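Local structure of small nuclear ribonucleoprotein homolog (Pyrobaculum aerophilum, 1M5Q) at the interface of chains A and B and the interface of chains A and C. The protein builds a ring-based 14-mer from an Sm-like domain with an added C-terminal domain, and probably binds RNA as other members of the Sm family do. Residues are numbered along the deposited sequence; one frame, centred on the assembly and turned at random. Chains: chain A/B/C, small nuclear ribonucleoprotein homolog.

Contact 1: the interface of chains A and B. Residues chain A 1-3, 6, 32; chain B 1-3, 6, 32, 34.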
# COMPACT_ATOMS: atom_id res chain seq x y z
N PHE A 1 -11.93 -6.13 -16.09
CA PHE A 1 -12.73 -6.92 -17.05
C PHE A 1 -12.16 -8.32 -17.08
O PHE A 1 -12.08 -9.01 -18.11
CB PHE A 1 -12.73 -6.29 -18.47
CG PHE A 1 -11.49 -5.50 -18.80
CD1 PHE A 1 -10.27 -6.13 -18.98
CD2 PHE A 1 -11.56 -4.11 -18.96
CE1 PHE A 1 -9.09 -5.38 -19.34
CE2 PHE A 1 -10.40 -3.34 -19.31
CZ PHE A 1 -9.17 -3.97 -19.50
N VAL A 2 -11.76 -8.76 -15.90
CA VAL A 2 -11.22 -10.08 -15.77
C VAL A 2 -12.30 -11.11 -16.17
O VAL A 2 -12.03 -12.16 -16.82
CB VAL A 2 -10.77 -10.31 -14.30
CG1 VAL A 2 -10.33 -11.78 -14.12
CG2 VAL A 2 -9.61 -9.37 -13.97
N ALA A 3 -13.54 -10.83 -15.78
CA ALA A 3 -14.61 -11.77 -16.11
C ALA A 3 -14.91 -11.78 -17.66
O ALA A 3 -15.05 -12.84 -18.26
CB ALA A 3 -15.90 -11.44 -15.28
N ASN A 6 -12.20 -13.60 -19.40
CA ASN A 6 -12.29 -15.06 -19.21
C ASN A 6 -13.23 -15.71 -20.19
O ASN A 6 -13.01 -16.86 -20.54
CB ASN A 6 -12.74 -15.48 -17.82
CG ASN A 6 -11.59 -15.66 -16.91
OD1 ASN A 6 -11.01 -14.68 -16.40
ND2 ASN A 6 -11.17 -16.90 -16.75
N ASN A 32 -6.16 -12.26 -12.12
CA ASN A 32 -6.77 -11.10 -11.51
C ASN A 32 -6.06 -9.76 -11.75
O ASN A 32 -6.70 -8.73 -11.74
CB ASN A 32 -6.91 -11.29 -9.99
CG ASN A 32 -7.99 -12.32 -9.63
OD1 ASN A 32 -8.66 -12.82 -10.51
ND2 ASN A 32 -8.17 -12.58 -8.34
N PHE B 1 -9.47 -15.02 -7.75
CA PHE B 1 -10.52 -15.94 -8.23
C PHE B 1 -11.84 -15.25 -8.64
O PHE B 1 -12.96 -15.76 -8.49
CB PHE B 1 -10.72 -17.08 -7.20
CG PHE B 1 -10.63 -16.62 -5.75
CD1 PHE B 1 -9.68 -17.18 -4.88
CD2 PHE B 1 -11.44 -15.58 -5.30
CE1 PHE B 1 -9.54 -16.69 -3.57
CE2 PHE B 1 -11.30 -15.08 -4.00
CZ PHE B 1 -10.35 -15.64 -3.12
N VAL B 2 -11.67 -14.07 -9.21
CA VAL B 2 -12.75 -13.29 -9.75
C VAL B 2 -13.53 -14.08 -10.84
O VAL B 2 -14.76 -14.02 -10.91
CB VAL B 2 -12.17 -12.03 -10.44
CG1 VAL B 2 -13.26 -11.23 -11.04
CG2 VAL B 2 -11.38 -11.19 -9.39
N ALA B 3 -12.83 -14.80 -11.70
CA ALA B 3 -13.53 -15.54 -12.74
C ALA B 3 -14.38 -16.64 -12.10
O ALA B 3 -15.55 -16.83 -12.47
CB ALA B 3 -12.52 -16.17 -13.75
N ASN B 6 -17.41 -15.17 -10.37
CA ASN B 6 -18.34 -14.68 -11.37
C ASN B 6 -19.17 -15.86 -11.94
O ASN B 6 -20.28 -15.65 -12.44
CB ASN B 6 -17.58 -13.97 -12.49
CG ASN B 6 -18.42 -12.91 -13.17
OD1 ASN B 6 -18.62 -11.83 -12.61
ND2 ASN B 6 -18.93 -13.21 -14.37
N ASN B 32 -13.16 -6.84 -10.01
CA ASN B 32 -11.78 -7.35 -10.02
C ASN B 32 -11.07 -7.22 -8.69
O ASN B 32 -10.10 -7.92 -8.46
CB ASN B 32 -10.88 -6.64 -11.00
CG ASN B 32 -11.31 -6.80 -12.42
OD1 ASN B 32 -12.01 -7.76 -12.80
ND2 ASN B 32 -10.86 -5.86 -13.23
N LEU B 34 -12.40 -7.84 -5.92
CA LEU B 34 -13.11 -8.79 -5.05
C LEU B 34 -13.99 -8.16 -3.95
O LEU B 34 -14.16 -8.73 -2.86
CB LEU B 34 -12.16 -9.89 -4.51
CG LEU B 34 -11.57 -10.90 -5.54
CD1 LEU B 34 -10.45 -11.74 -4.84
CD2 LEU B 34 -12.66 -11.83 -6.17
O HOH W 1 -9.63 -14.87 -11.93
O HOH W 2 -14.13 -8.75 -13.92

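Contact 2: the interface of chains A and B. Residues chain A 92, 94, 96, 102, 109; chain B 116, 119-120, 123.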
# COMPACT_ATOMS: atom_id res chain seq x y z
N THR A 92 -24.12 -26.25 -16.39
CA THR A 92 -24.66 -26.44 -17.73
C THR A 92 -24.64 -25.19 -18.62
O THR A 92 -25.11 -25.25 -19.77
CB THR A 92 -26.11 -27.04 -17.65
OG1 THR A 92 -26.93 -26.21 -16.80
CG2 THR A 92 -26.07 -28.48 -17.01
N VAL A 94 -26.35 -22.37 -18.24
CA VAL A 94 -27.74 -22.05 -18.47
C VAL A 94 -28.18 -20.97 -17.45
O VAL A 94 -27.55 -20.81 -16.43
CB VAL A 94 -28.44 -23.44 -18.35
CG1 VAL A 94 -29.26 -23.56 -17.11
CG2 VAL A 94 -29.07 -23.81 -19.67
N LEU A 96 -31.36 -19.81 -15.19
CA LEU A 96 -32.71 -20.20 -14.82
C LEU A 96 -33.48 -19.00 -14.34
O LEU A 96 -32.96 -18.21 -13.53
CB LEU A 96 -32.70 -21.25 -13.71
CG LEU A 96 -31.90 -22.54 -13.88
CD1 LEU A 96 -32.11 -23.37 -12.59
CD2 LEU A 96 -32.31 -23.29 -15.10
N ARG A 102 -35.89 -21.68 -18.69
CA ARG A 102 -34.47 -21.99 -18.80
C ARG A 102 -33.95 -21.33 -20.08
O ARG A 102 -34.55 -21.49 -21.14
CB ARG A 102 -34.33 -23.53 -18.87
CG ARG A 102 -32.97 -24.10 -19.33
CD ARG A 102 -33.03 -25.64 -19.45
NE ARG A 102 -31.72 -26.32 -19.33
CZ ARG A 102 -30.80 -26.44 -20.30
NH1 ARG A 102 -31.02 -25.93 -21.52
NH2 ARG A 102 -29.68 -27.10 -20.07
N GLU A 109 -36.52 -21.61 -23.23
CA GLU A 109 -37.38 -22.77 -23.25
C GLU A 109 -38.34 -22.49 -22.09
O GLU A 109 -37.92 -22.11 -20.97
CB GLU A 109 -36.56 -24.06 -23.04
CG GLU A 109 -37.37 -25.34 -23.09
CD GLU A 109 -36.50 -26.60 -23.01
OE1 GLU A 109 -35.90 -26.99 -24.04
OE2 GLU A 109 -36.41 -27.19 -21.91
N GLU B 116 -29.05 -33.22 -23.66
CA GLU B 116 -29.91 -32.14 -23.21
C GLU B 116 -30.87 -32.61 -22.11
O GLU B 116 -31.15 -31.88 -21.14
CB GLU B 116 -30.67 -31.55 -24.40
CG GLU B 116 -29.76 -30.86 -25.39
CD GLU B 116 -29.07 -29.67 -24.76
OE1 GLU B 116 -27.91 -29.37 -25.14
OE2 GLU B 116 -29.70 -29.04 -23.88
N LYS B 119 -28.84 -32.76 -18.96
CA LYS B 119 -28.63 -31.46 -18.35
C LYS B 119 -29.89 -31.02 -17.59
O LYS B 119 -29.77 -30.43 -16.53
CB LYS B 119 -28.25 -30.42 -19.40
CG LYS B 119 -26.89 -30.63 -19.99
CD LYS B 119 -26.75 -29.63 -21.11
CE LYS B 119 -25.54 -29.83 -21.94
NZ LYS B 119 -25.60 -28.67 -22.95
N ARG B 120 -31.08 -31.30 -18.09
CA ARG B 120 -32.25 -30.90 -17.32
C ARG B 120 -32.43 -31.72 -16.02
O ARG B 120 -32.92 -31.20 -15.04
CB ARG B 120 -33.49 -30.93 -18.22
CG ARG B 120 -33.34 -29.89 -19.33
CD ARG B 120 -34.16 -30.28 -20.53
NE ARG B 120 -34.15 -29.20 -21.53
CZ ARG B 120 -33.05 -28.78 -22.15
NH1 ARG B 120 -31.88 -29.35 -21.89
NH2 ARG B 120 -33.11 -27.78 -23.03
N GLU B 123 -29.97 -30.18 -13.61
CA GLU B 123 -30.53 -28.95 -13.08
C GLU B 123 -31.62 -29.24 -12.04
O GLU B 123 -31.65 -28.60 -10.97
CB GLU B 123 -31.06 -28.11 -14.23
CG GLU B 123 -29.96 -27.37 -15.03
CD GLU B 123 -30.28 -27.24 -16.53
OE1 GLU B 123 -31.48 -27.11 -16.86
OE2 GLU B 123 -29.34 -27.27 -17.37
O HOH W 3 -28.69 -26.76 -22.92
O HOH W 4 -26.58 -25.92 -22.26

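Contact 3: the interface of chains A and C. Residues chain A 48-50; chain C 64-67.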
# COMPACT_ATOMS: atom_id res chain seq x y z
N LYS A 48 6.42 -15.60 -35.00
CA LYS A 48 5.51 -16.52 -34.31
C LYS A 48 6.03 -17.11 -33.01
O LYS A 48 7.18 -17.53 -32.91
CB LYS A 48 5.11 -17.66 -35.25
CG LYS A 48 4.18 -17.19 -36.32
CD LYS A 48 3.57 -18.31 -37.14
CE LYS A 48 2.33 -17.79 -37.90
NZ LYS A 48 2.53 -16.37 -38.38
N PHE A 49 5.16 -17.17 -32.00
CA PHE A 49 5.55 -17.72 -30.72
C PHE A 49 4.51 -18.69 -30.19
O PHE A 49 3.29 -18.41 -30.25
CB PHE A 49 5.78 -16.59 -29.66
CG PHE A 49 6.88 -15.61 -30.02
CD1 PHE A 49 6.60 -14.47 -30.75
CD2 PHE A 49 8.20 -15.87 -29.70
CE1 PHE A 49 7.62 -13.61 -31.16
CE2 PHE A 49 9.26 -15.00 -30.11
CZ PHE A 49 8.95 -13.87 -30.84
N ASN A 50 4.99 -19.80 -29.66
CA ASN A 50 4.14 -20.81 -29.08
C ASN A 50 3.45 -20.12 -27.86
O ASN A 50 2.24 -20.32 -27.63
CB ASN A 50 4.99 -22.00 -28.61
CG ASN A 50 4.14 -23.12 -28.02
OD1 ASN A 50 4.21 -23.40 -26.83
ND2 ASN A 50 3.32 -23.75 -28.85
N SER C 64 8.26 -17.77 -25.79
CA SER C 64 8.85 -19.08 -25.94
C SER C 64 8.39 -19.64 -27.29
O SER C 64 7.23 -19.45 -27.71
CB SER C 64 8.39 -20.01 -24.83
OG SER C 64 8.85 -21.31 -25.08
N THR C 65 9.31 -20.30 -27.98
CA THR C 65 8.96 -20.89 -29.26
C THR C 65 8.91 -22.38 -29.10
O THR C 65 8.80 -23.10 -30.11
CB THR C 65 10.00 -20.53 -30.38
OG1 THR C 65 11.30 -20.89 -29.93
CG2 THR C 65 9.99 -19.05 -30.69
N GLU C 66 9.00 -22.87 -27.86
CA GLU C 66 8.99 -24.30 -27.62
C GLU C 66 7.68 -24.84 -27.04
O GLU C 66 6.96 -24.13 -26.33
CB GLU C 66 10.07 -24.68 -26.61
CG GLU C 66 11.52 -24.36 -26.95
CD GLU C 66 12.45 -24.82 -25.82
OE1 GLU C 66 12.02 -24.72 -24.65
OE2 GLU C 66 13.60 -25.26 -26.08
N ARG C 67 7.39 -26.11 -27.32
CA ARG C 67 6.19 -26.78 -26.78
C ARG C 67 6.72 -27.54 -25.57
O ARG C 67 7.56 -28.42 -25.70
CB ARG C 67 5.63 -27.78 -27.80
CG ARG C 67 5.64 -27.29 -29.24
CD ARG C 67 4.30 -26.71 -29.63
NE ARG C 67 3.26 -27.74 -29.60
CZ ARG C 67 1.96 -27.50 -29.62
NH1 ARG C 67 1.50 -26.25 -29.67
NH2 ARG C 67 1.11 -28.52 -29.58
O HOH W 5 6.17 -22.45 -24.35

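Contact 1: the interface of chains A and B
Two N-terminal helices, A:2-7 and B:2-6, face each other across this stretch of the A-B interface in the Sm-like 14-mer. The side chains that carry it are those of A:Val2, A:Ala3, A:Asn6 and A:Asn32 with their B counterparts, in a roughly two-fold, reciprocal exchange. Polar contacts begin at B:Asn32: its OD1 accepts from the backbone N of A:Val2 at 3.3 Å, in the carbonyl plane on a lone pair (154° at H). The same oxygen takes water 2, which also meets the backbone N of A:Ala3. Water 1 repeats the bridge from A:Asn32 OD1 to B:Ala3 N, so each amide reaches the start of the opposite helix. The amide nitrogens point at the chain termini: A:Asn32 ND2 lies 2.8 Å from B:Phe1 N, a bond only if the amine is neutral and accepts; a turned amide would offer its oxygen to the terminus but lose the carbonyl contact to water 1. Apolar contacts fill the rest. CG2 of A:Val2, anti to its carbonyl carbon, meets B:Asn32 CG at 3.4 Å, crossing it obliquely. The methyl CB of B:Ala3 sits over the amide of A:Asn6, 3.3 Å from CG and nearly equidistant from OD1 and ND2. An alanine at B:Asn32 would probably loosen the first turn of the A helix by removing both its direct bond and its water bridge. A:Asn32 and B:Asn32 belong to the Sm1-motif loop (loop 3) between strands 22-30 and 36-38.

Contact 2: the interface of chains A and B
In this Sm-like protein the Lsm C-terminal domains meet across chains, the helix 113-127 of B lying against strands 94-97, 101-104 and 107-109 of A. The modest apolar centre is made of side-chain stems: A:Thr92 CG2 touches B:Lys119 CG at 3.8 Å as the two slide past each other in opposite directions, and A:Val94 points tip to tip at B:Glu123. The guanidinium of A:Arg102 is sandwiched, with CG2 of A:Val94 over one face and NH1 of B:Arg120 over the other; the two guanidinium planes are 32° apart. Such stacked like charges would be costly without the acids around them. A:Arg102, extended from CG to NE with CG anti to the backbone N, grips B:Glu123 side-on in a salt bridge: NE to OE1 at 2.6 Å and NH2 to OE2 at 2.7 Å, both on syn lone pairs, the flat groups nearly coplanar. B:Glu123 OE2 also accepts from A:Thr92 OG1 at 2.7 Å, from above the carboxylate plane. B:Arg120 likewise grips A:Glu109 in a salt bridge by NE and NH2, tip to tip, the planes 47° apart. Behind it, B:Glu116 holds NH1 of B:Arg120 through its backbone O at 2.7 Å and its OE2 at 3.0 Å, so this second-shell residue is likely to steady the stacked guanidinium. At the rim, water 3 joins A:Arg102 NH1 and NH2 to B:Glu116 OE2, and water 4 links B:Lys119 NZ with the carbonyl of A:Thr92.

Contact 3: the interface of chains A and C
A:Asn50 sits at the join of strands 48-49 and 51-54, against the end of strand 59-64 of chain C, the edge-to-edge arrangement by which Sm-fold subunits close into a ring. Its CB lies 3.5 Å from the carbonyl O of C:Ser64. That carbonyl is also near the backbone N of A:Asn50, whose hydrogen is aimed away from it, so the pair is not a hydrogen bond. From CB the chain runs with CG anti to the backbone N (chi1 -178°), which carries the amide past the C:Ser64 carbonyl and out toward C:Glu66 and C:Arg67. A:Asn50 CG is 3.4 Å from C:Glu66 O and, farther along, meets C:Arg67 CD. At the tip, A:Asn50 OD1 is placed 2.9 Å from C:Glu66 O, two acceptors in a clash. A:Asn50 ND2 stands 3.2 Å from C:Arg67 NH1, two donors together. Both mismatches would be cured if the amide were rotated by half a turn, so the true arrangement is probably ND2 giving to the carbonyl and OD1 facing the guanidinium. The amide and guanidinium planes are 76° apart and the side chains cross at about a right angle, with C:Arg67 bent at chi2 and chi3. Water 5 lies between C:Ser64 OG, C:Glu66 O and the OD1 position. OG of C:Ser64 accepts from C:Glu66 N at 3.2 Å, holding the turn. Beside it, C:Thr65 CG2 touches A:Phe49 CD2 at 3.8 Å, the side chains crossing obliquely.

Contact 1 and contact 2 both join chains A and B, with C-alpha centres about 24 Å apart, while contact 3 joins A to C, about 27 Å from contact 1 and 40 Å from contact 2. No residue is shared. Contact 1 uses the N-terminal helix and loop 3, contact 2 the Lsm C-terminal domain, and contact 3 the strands 48-49 and 59-64 of the Sm fold. One subunit can thus meet different neighbours through separate surfaces: contact 3 fits ring closure, and contacts 1 and 2 together probably tie rings to one another in the 14-mer.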